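Local coordinates for intracellular serine protease (Bacillus licheniformis, PDB 4ZOQ), which probably cleaves peptide bonds as a subtilisin-like serine endopeptidase, acting as a lanthipeptide protease that cuts at specific sequences, at residues B[47-61]-B[81-95]. Sequence-based numbering, arbitrary orientation.
Sequences VALIDSGLDLDHPDL and GDPTGHGTQTAGMIN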
ATOM      1  N   VAL B  47      -2.011  -7.841  -7.896  1.00 33.75           N
ATOM      2  CA  VAL B  47      -1.922  -6.790  -6.888  1.00 31.85           C
ATOM      3  C   VAL B  47      -0.532  -6.173  -6.954  1.00 31.27           C
ATOM      4  O   VAL B  47       0.476  -6.875  -6.835  1.00 33.76           O
ATOM      5  CB  VAL B  47      -2.204  -7.333  -5.457  1.00 33.77           C
ATOM      6  CG1 VAL B  47      -2.001  -6.255  -4.406  1.00 28.82           C
ATOM      7  CG2 VAL B  47      -3.618  -7.936  -5.369  1.00 30.98           C
ATOM      8  N   ALA B  48      -0.480  -4.864  -7.178  1.00 30.64           N
ATOM      9  CA  ALA B  48       0.785  -4.150  -7.237  1.00 32.28           C
ATOM     10  C   ALA B  48       1.252  -3.771  -5.832  1.00 34.09           C
ATOM     11  O   ALA B  48       0.512  -3.186  -5.049  1.00 32.37           O
ATOM     12  CB  ALA B  48       0.666  -2.933  -8.105  1.00 31.34           C
ATOM     13  N   LEU B  49       2.479  -4.150  -5.523  1.00 36.65           N
ATOM     14  CA  LEU B  49       3.082  -3.917  -4.231  1.00 32.42           C
ATOM     15  C   LEU B  49       4.063  -2.752  -4.289  1.00 33.41           C
ATOM     16  O   LEU B  49       5.238  -2.962  -4.594  1.00 33.42           O
ATOM     17  CB  LEU B  49       3.822  -5.170  -3.779  1.00 34.96           C
ATOM     18  CG  LEU B  49       4.393  -5.078  -2.363  1.00 36.37           C
ATOM     19  CD1 LEU B  49       3.359  -5.491  -1.340  1.00 32.82           C
ATOM     20  CD2 LEU B  49       5.689  -5.891  -2.222  1.00 38.23           C
ATOM     21  N   ILE B  50       3.598  -1.531  -4.025  1.00 30.81           N
ATOM     22  CA  ILE B  50       4.492  -0.366  -4.072  1.00 29.46           C
ATOM     23  C   ILE B  50       5.164  -0.219  -2.720  1.00 33.85           C
ATOM     24  O   ILE B  50       4.614   0.380  -1.801  1.00 32.44           O
ATOM     25  CB  ILE B  50       3.739   0.933  -4.431  1.00 30.08           C
ATOM     26  CG1 ILE B  50       3.065   0.775  -5.782  1.00 28.38           C
ATOM     27  CG2 ILE B  50       4.672   2.112  -4.443  1.00 28.29           C
ATOM     28  CD1 ILE B  50       2.417   1.948  -6.260  1.00 26.36           C
ATOM     29  N   ASP B  51       6.381  -0.731  -2.606  1.00 33.79           N
ATOM     30  CA  ASP B  51       6.966  -0.908  -1.298  1.00 31.88           C
ATOM     31  C   ASP B  51       8.478  -0.952  -1.450  1.00 34.36           C
ATOM     32  O   ASP B  51       9.025  -0.312  -2.349  1.00 33.02           O
ATOM     33  CB  ASP B  51       6.446  -2.196  -0.642  1.00 32.63           C
ATOM     34  CG  ASP B  51       6.234  -2.057   0.878  1.00 36.09           C
ATOM     35  OD1 ASP B  51       7.217  -1.795   1.617  1.00 39.08           O
ATOM     36  OD2 ASP B  51       5.102  -2.293   1.342  1.00 31.91           O
ATOM     37  N   SER B  52       9.135  -1.700  -0.566  1.00 35.28           N
ATOM     38  CA  SER B  52      10.601  -1.746  -0.491  1.00 39.68           C
ATOM     39  C   SER B  52      11.214  -2.938  -1.240  1.00 39.77           C
ATOM     40  O   SER B  52      12.322  -3.384  -0.918  1.00 41.30           O
ATOM     41  CB  SER B  52      11.064  -1.767   0.966  1.00 34.96           C
ATOM     42  OG  SER B  52      10.811  -3.027   1.555  1.00 35.56           O
ATOM     43  N   GLY B  53      10.489  -3.475  -2.208  1.00 34.74           N
ATOM     44  CA  GLY B  53      10.970  -4.629  -2.944  1.00 36.33           C
ATOM     45  C   GLY B  53      10.332  -5.885  -2.415  1.00 39.18           C
ATOM     46  O   GLY B  53       9.303  -5.838  -1.763  1.00 37.45           O
ATOM     47  N   LEU B  54      10.954  -7.024  -2.649  1.00 41.90           N
ATOM     48  CA  LEU B  54      10.320  -8.255  -2.229  1.00 38.48           C
ATOM     49  C   LEU B  54      11.320  -9.375  -2.202  1.00 41.71           C
ATOM     50  O   LEU B  54      12.145  -9.510  -3.094  1.00 48.35           O
ATOM     51  CB  LEU B  54       9.145  -8.591  -3.150  1.00 33.59           C
ATOM     52  CG  LEU B  54       8.286  -9.830  -2.893  1.00 37.03           C
ATOM     53  CD1 LEU B  54       7.745  -9.842  -1.473  1.00 36.02           C
ATOM     54  CD2 LEU B  54       7.142  -9.850  -3.847  1.00 31.38           C
ATOM     55  N   ASP B  55      11.218 -10.186  -1.162  1.00 43.14           N
ATOM     56  CA  ASP B  55      11.985 -11.403  -1.036  1.00 44.03           C
ATOM     57  C   ASP B  55      11.390 -12.458  -1.975  1.00 45.45           C
ATOM     58  O   ASP B  55      10.500 -13.230  -1.603  1.00 45.61           O
ATOM     59  CB  ASP B  55      11.974 -11.853   0.427  1.00 45.24           C
ATOM     60  CG  ASP B  55      12.894 -13.009   0.688  1.00 50.65           C
ATOM     61  OD1 ASP B  55      13.962 -13.072   0.041  1.00 54.38           O
ATOM     62  OD2 ASP B  55      12.554 -13.845   1.556  1.00 54.48           O
ATOM     63  N   LEU B  56      11.910 -12.470  -3.199  1.00 49.92           N
ATOM     64  CA  LEU B  56      11.333 -13.185  -4.347  1.00 51.60           C
ATOM     65  C   LEU B  56      11.251 -14.696  -4.177  1.00 46.69           C
ATOM     66  O   LEU B  56      10.456 -15.362  -4.849  1.00 44.80           O
ATOM     67  CB  LEU B  56      12.138 -12.856  -5.608  1.00 42.28           C
ATOM     68  CG  LEU B  56      12.157 -11.364  -5.950  1.00 48.56           C
ATOM     69  CD1 LEU B  56      13.128 -11.063  -7.087  1.00 45.98           C
ATOM     70  CD2 LEU B  56      10.756 -10.931  -6.329  1.00 44.80           C
ATOM     71  N   ASP B  57      12.107 -15.256  -3.333  1.00 45.75           N
ATOM     72  CA  ASP B  57      12.106 -16.696  -3.209  1.00 48.90           C
ATOM     73  C   ASP B  57      11.641 -17.170  -1.814  1.00 48.28           C
ATOM     74  O   ASP B  57      11.899 -18.318  -1.417  1.00 48.65           O
ATOM     75  CB  ASP B  57      13.517 -17.221  -3.523  1.00 52.47           C
ATOM     76  CG  ASP B  57      13.516 -18.664  -3.987  1.00 62.58           C
ATOM     77  OD1 ASP B  57      12.567 -19.052  -4.716  1.00 60.86           O
ATOM     78  OD2 ASP B  57      14.448 -19.414  -3.614  1.00 70.98           O
ATOM     79  N   HIS B  58      10.921 -16.317  -1.096  1.00 42.14           N
ATOM     80  CA  HIS B  58      10.305 -16.708   0.172  1.00 43.47           C
ATOM     81  C   HIS B  58       9.343 -17.864  -0.092  1.00 41.25           C
ATOM     82  O   HIS B  58       8.536 -17.792  -1.019  1.00 42.31           O
ATOM     83  CB  HIS B  58       9.580 -15.524   0.840  1.00 39.25           C
ATOM     84  CG  HIS B  58       9.178 -15.780   2.265  1.00 41.10           C
ATOM     85  ND1 HIS B  58       8.146 -16.630   2.613  1.00 36.87           N
ATOM     86  CD2 HIS B  58       9.686 -15.312   3.430  1.00 38.67           C
ATOM     87  CE1 HIS B  58       8.029 -16.665   3.928  1.00 33.31           C
ATOM     88  NE2 HIS B  58       8.951 -15.873   4.447  1.00 39.93           N
ATOM     89  N   PRO B  59       9.451 -18.948   0.698  1.00 39.96           N
ATOM     90  CA  PRO B  59       8.655 -20.168   0.479  1.00 43.05           C
ATOM     91  C   PRO B  59       7.165 -19.887   0.336  1.00 41.99           C
ATOM     92  O   PRO B  59       6.476 -20.509  -0.478  1.00 38.38           O
ATOM     93  CB  PRO B  59       8.909 -21.001   1.753  1.00 35.10           C
ATOM     94  CG  PRO B  59      10.173 -20.476   2.308  1.00 40.05           C
ATOM     95  CD  PRO B  59      10.258 -19.023   1.930  1.00 41.92           C
ATOM     96  N   ASP B  60       6.677 -18.914   1.096  1.00 40.56           N
ATOM     97  CA  ASP B  60       5.258 -18.608   1.065  1.00 36.53           C
ATOM     98  C   ASP B  60       4.867 -17.702  -0.095  1.00 35.20           C
ATOM     99  O   ASP B  60       3.726 -17.736  -0.548  1.00 34.60           O
ATOM    100  CB  ASP B  60       4.849 -17.981   2.391  1.00 35.25           C
ATOM    101  CG  ASP B  60       5.034 -18.924   3.553  1.00 35.77           C
ATOM    102  OD1 ASP B  60       4.825 -20.149   3.375  1.00 39.25           O
ATOM    103  OD2 ASP B  60       5.391 -18.443   4.644  1.00 34.20           O
ATOM    104  N   LEU B  61       5.812 -16.920  -0.611  1.00 38.89           N
ATOM    105  CA  LEU B  61       5.456 -15.888  -1.595  1.00 38.85           C
ATOM    106  C   LEU B  61       5.868 -16.246  -3.035  1.00 40.22           C
ATOM    107  O   LEU B  61       5.255 -15.765  -3.980  1.00 42.16           O
ATOM    108  CB  LEU B  61       6.096 -14.548  -1.207  1.00 36.20           C
ATOM    109  CG  LEU B  61       5.820 -14.135   0.240  1.00 35.44           C
ATOM    110  CD1 LEU B  61       6.526 -12.813   0.626  1.00 32.95           C
ATOM    111  CD2 LEU B  61       4.315 -14.093   0.529  1.00 31.02           C
ATOM    112  N   GLY B  81      15.505  -8.284  -4.503  1.00 47.68           N
ATOM    113  CA  GLY B  81      15.287  -8.690  -3.126  1.00 47.16           C
ATOM    114  C   GLY B  81      14.628  -7.594  -2.318  1.00 45.55           C
ATOM    115  O   GLY B  81      13.993  -6.707  -2.870  1.00 47.36           O
ATOM    116  N   ASP B  82      14.768  -7.664  -1.004  1.00 45.64           N
ATOM    117  CA  ASP B  82      14.129  -6.701  -0.109  1.00 46.80           C
ATOM    118  C   ASP B  82      15.037  -6.422   1.075  1.00 48.30           C
ATOM    119  O   ASP B  82      14.998  -7.143   2.065  1.00 53.88           O
ATOM    120  CB  ASP B  82      12.779  -7.238   0.365  1.00 42.22           C
ATOM    121  CG  ASP B  82      12.039  -6.279   1.268  1.00 40.73           C
ATOM    122  OD1 ASP B  82      12.469  -5.125   1.433  1.00 39.88           O
ATOM    123  OD2 ASP B  82      11.028  -6.710   1.860  1.00 43.08           O
ATOM    124  N   PRO B  83      15.819  -5.344   0.997  1.00 46.62           N
ATOM    125  CA  PRO B  83      16.841  -5.049   2.006  1.00 42.67           C
ATOM    126  C   PRO B  83      16.239  -4.775   3.395  1.00 51.26           C
ATOM    127  O   PRO B  83      16.783  -5.256   4.397  1.00 48.49           O
ATOM    128  CB  PRO B  83      17.533  -3.813   1.440  1.00 46.92           C
ATOM    129  CG  PRO B  83      16.455  -3.125   0.617  1.00 51.36           C
ATOM    130  CD  PRO B  83      15.642  -4.244   0.027  1.00 48.48           C
ATOM    131  N   THR B  84      15.143  -4.017   3.469  1.00 46.93           N
ATOM    132  CA  THR B  84      14.598  -3.644   4.773  1.00 43.09           C
ATOM    133  C   THR B  84      13.596  -4.668   5.325  1.00 44.08           C
ATOM    134  O   THR B  84      13.457  -4.802   6.545  1.00 42.59           O
ATOM    135  CB  THR B  84      13.911  -2.277   4.708  1.00 42.63           C
ATOM    136  OG1 THR B  84      12.694  -2.394   3.956  1.00 47.85           O
ATOM    137  CG2 THR B  84      14.818  -1.265   4.038  1.00 43.74           C
ATOM    138  N   GLY B  85      12.941  -5.420   4.434  1.00 42.14           N
ATOM    139  CA  GLY B  85      11.956  -6.408   4.856  1.00 41.96           C
ATOM    140  C   GLY B  85      10.510  -5.909   4.853  1.00 40.42           C
ATOM    141  O   GLY B  85       9.567  -6.679   5.016  1.00 42.43           O
ATOM    142  N   HIS B  86      10.343  -4.609   4.665  1.00 39.71           N
ATOM    143  CA  HIS B  86       9.052  -3.968   4.756  1.00 37.65           C
ATOM    144  C   HIS B  86       8.063  -4.443   3.693  1.00 38.75           C
ATOM    145  O   HIS B  86       6.902  -4.688   4.000  1.00 38.17           O
ATOM    146  CB  HIS B  86       9.248  -2.459   4.659  1.00 35.66           C
ATOM    147  CG  HIS B  86       8.019  -1.668   4.961  1.00 44.97           C
ATOM    148  ND1 HIS B  86       7.149  -1.241   3.978  1.00 41.55           N
ATOM    149  CD2 HIS B  86       7.533  -1.185   6.131  1.00 45.91           C
ATOM    150  CE1 HIS B  86       6.165  -0.555   4.532  1.00 40.91           C
ATOM    151  NE2 HIS B  86       6.376  -0.502   5.836  1.00 44.43           N
ATOM    152  N   GLY B  87       8.515  -4.559   2.446  1.00 37.11           N
ATOM    153  CA  GLY B  87       7.650  -4.978   1.356  1.00 35.66           C
ATOM    154  C   GLY B  87       7.232  -6.430   1.472  1.00 36.27           C
ATOM    155  O   GLY B  87       6.141  -6.807   1.054  1.00 38.49           O
ATOM    156  N   THR B  88       8.137  -7.248   1.996  1.00 34.57           N
ATOM    157  CA  THR B  88       7.889  -8.663   2.272  1.00 36.89           C
ATOM    158  C   THR B  88       6.870  -8.853   3.381  1.00 35.46           C
ATOM    159  O   THR B  88       6.064  -9.774   3.335  1.00 35.60           O
ATOM    160  CB  THR B  88       9.189  -9.391   2.626  1.00 35.56           C
ATOM    161  OG1 THR B  88      10.077  -9.274   1.511  1.00 38.50           O
ATOM    162  CG2 THR B  88       8.943 -10.862   2.895  1.00 34.54           C
ATOM    163  N   GLN B  89       6.909  -7.996   4.392  1.00 32.59           N
ATOM    164  CA  GLN B  89       5.884  -8.087   5.421  1.00 35.55           C
ATOM    165  C   GLN B  89       4.511  -7.710   4.819  1.00 34.12           C
ATOM    166  O   GLN B  89       3.516  -8.418   5.021  1.00 34.40           O
ATOM    167  CB  GLN B  89       6.229  -7.185   6.603  1.00 33.56           C
ATOM    168  CG  GLN B  89       7.549  -7.569   7.249  1.00 35.67           C
ATOM    169  CD  GLN B  89       7.889  -6.704   8.449  1.00 35.38           C
ATOM    170  OE1 GLN B  89       8.225  -5.530   8.307  1.00 40.22           O
ATOM    171  NE2 GLN B  89       7.780  -7.281   9.644  1.00 29.81           N
ATOM    172  N   THR B  90       4.479  -6.637   4.029  1.00 31.12           N
ATOM    173  CA  THR B  90       3.252  -6.201   3.370  1.00 30.36           C
ATOM    174  C   THR B  90       2.725  -7.306   2.433  1.00 32.37           C
ATOM    175  O   THR B  90       1.548  -7.679   2.486  1.00 30.64           O
ATOM    176  CB  THR B  90       3.482  -4.896   2.606  1.00 32.14           C
ATOM    177  OG1 THR B  90       3.998  -3.909   3.511  1.00 34.10           O
ATOM    178  CG2 THR B  90       2.205  -4.391   1.978  1.00 28.20           C
ATOM    179  N   ALA B  91       3.616  -7.880   1.638  1.00 33.73           N
ATOM    180  CA  ALA B  91       3.241  -8.956   0.713  1.00 32.74           C
ATOM    181  C   ALA B  91       2.539 -10.139   1.408  1.00 30.39           C
ATOM    182  O   ALA B  91       1.574 -10.701   0.890  1.00 31.02           O
ATOM    183  CB  ALA B  91       4.488  -9.448  -0.020  1.00 31.19           C
ATOM    184  N   GLY B  92       3.055 -10.541   2.566  1.00 30.63           N
ATOM    185  CA  GLY B  92       2.473 -11.642   3.293  1.00 29.30           C
ATOM    186  C   GLY B  92       1.042 -11.364   3.702  1.00 29.00           C
ATOM    187  O   GLY B  92       0.225 -12.284   3.728  1.00 31.03           O
ATOM    188  N   MET B  93       0.698 -10.106   3.959  1.00 27.70           N
ATOM    189  CA  MET B  93      -0.666  -9.859   4.386  1.00 26.52           C
ATOM    190  C   MET B  93      -1.628  -9.998   3.212  1.00 30.36           C
ATOM    191  O   MET B  93      -2.763 -10.456   3.398  1.00 32.88           O
ATOM    192  CB  MET B  93      -0.815  -8.494   5.034  1.00 26.77           C
ATOM    193  CG  MET B  93       0.020  -8.313   6.273  1.00 27.33           C
ATOM    194  SD  MET B  93       0.007  -9.743   7.341  1.00 28.69           S
ATOM    195  CE  MET B  93       0.125  -8.940   8.967  1.00 29.87           C
ATOM    196  N   ILE B  94      -1.196  -9.626   2.008  1.00 27.54           N
ATOM    197  CA  ILE B  94      -2.005  -9.901   0.838  1.00 28.76           C
ATOM    198  C   ILE B  94      -2.121 -11.406   0.666  1.00 30.50           C
ATOM    199  O   ILE B  94      -3.202 -11.941   0.399  1.00 28.52           O
ATOM    200  CB  ILE B  94      -1.391  -9.349  -0.466  1.00 34.80           C
ATOM    201  CG1 ILE B  94      -1.323  -7.827  -0.487  1.00 32.75           C
ATOM    202  CG2 ILE B  94      -2.139  -9.892  -1.693  1.00 32.03           C
ATOM    203  CD1 ILE B  94      -0.229  -7.349  -1.400  1.00 30.79           C
ATOM    204  N   ASN B  95      -0.980 -12.086   0.783  1.00 29.73           N
ATOM    205  CA  ASN B  95      -0.940 -13.518   0.504  1.00 28.80           C
ATOM    206  C   ASN B  95      -1.767 -14.393   1.455  1.00 30.27           C
ATOM    207  O   ASN B  95      -2.449 -15.311   1.011  1.00 28.47           O
ATOM    208  CB  ASN B  95       0.501 -14.011   0.516  1.00 30.76           C
ATOM    209  CG  ASN B  95       0.604 -15.470   0.168  1.00 29.55           C
ATOM    210  OD1 ASN B  95       0.320 -15.867  -0.958  1.00 31.89           O
ATOM    211  ND2 ASN B  95       0.960 -16.285   1.145  1.00 32.23           N
TER
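D51 and H86 are two members of the predicted charge relay system of this subtilase-family protease. D51 ends strand 46-51 of the central sheet, and H86 opens helix 86-97. The ring edge of H86 meets the carboxylate, with ND1 donating to D51 OD1 in a nearly straight bond (172°). The modelled 2.4 Å between H86 ND1 and D51 OD1 is too short to be taken at face value. Ring and carboxylate planes stand 45° apart. T90, one helical turn after H86, places OG1 2.9 Å from D51 OD2. S276, the third predicted member, lies close to H86.

Next to D51, S52 OG donates to D82 OD1 (2.7 Å) and accepts from G87 N (2.9 Å). With CG anti to the D82 backbone N (chi1 -178°), the carboxylate reaches both S52 OG and the first turn of the helix. G85 N meets OD1 from the face opposite S52 OG, giving an Asx motif, while T88 N and T88 OG1 both donate to OD2. T88 OG1 in turn accepts from D55 N (3.0 Å). L54 N bonds to G81 O.

Further along the helix the contact is apolar. L54 CD1 and L61 CD1 both pack on A91 CB. V47 CG1 meets I94 CD1 at 3.7 Å.

D82 is thus placed as a second-shell residue, tied through S52 to the chain after D51. The bond from H86 ND1 is consistent with the ring keeping that edge toward D51.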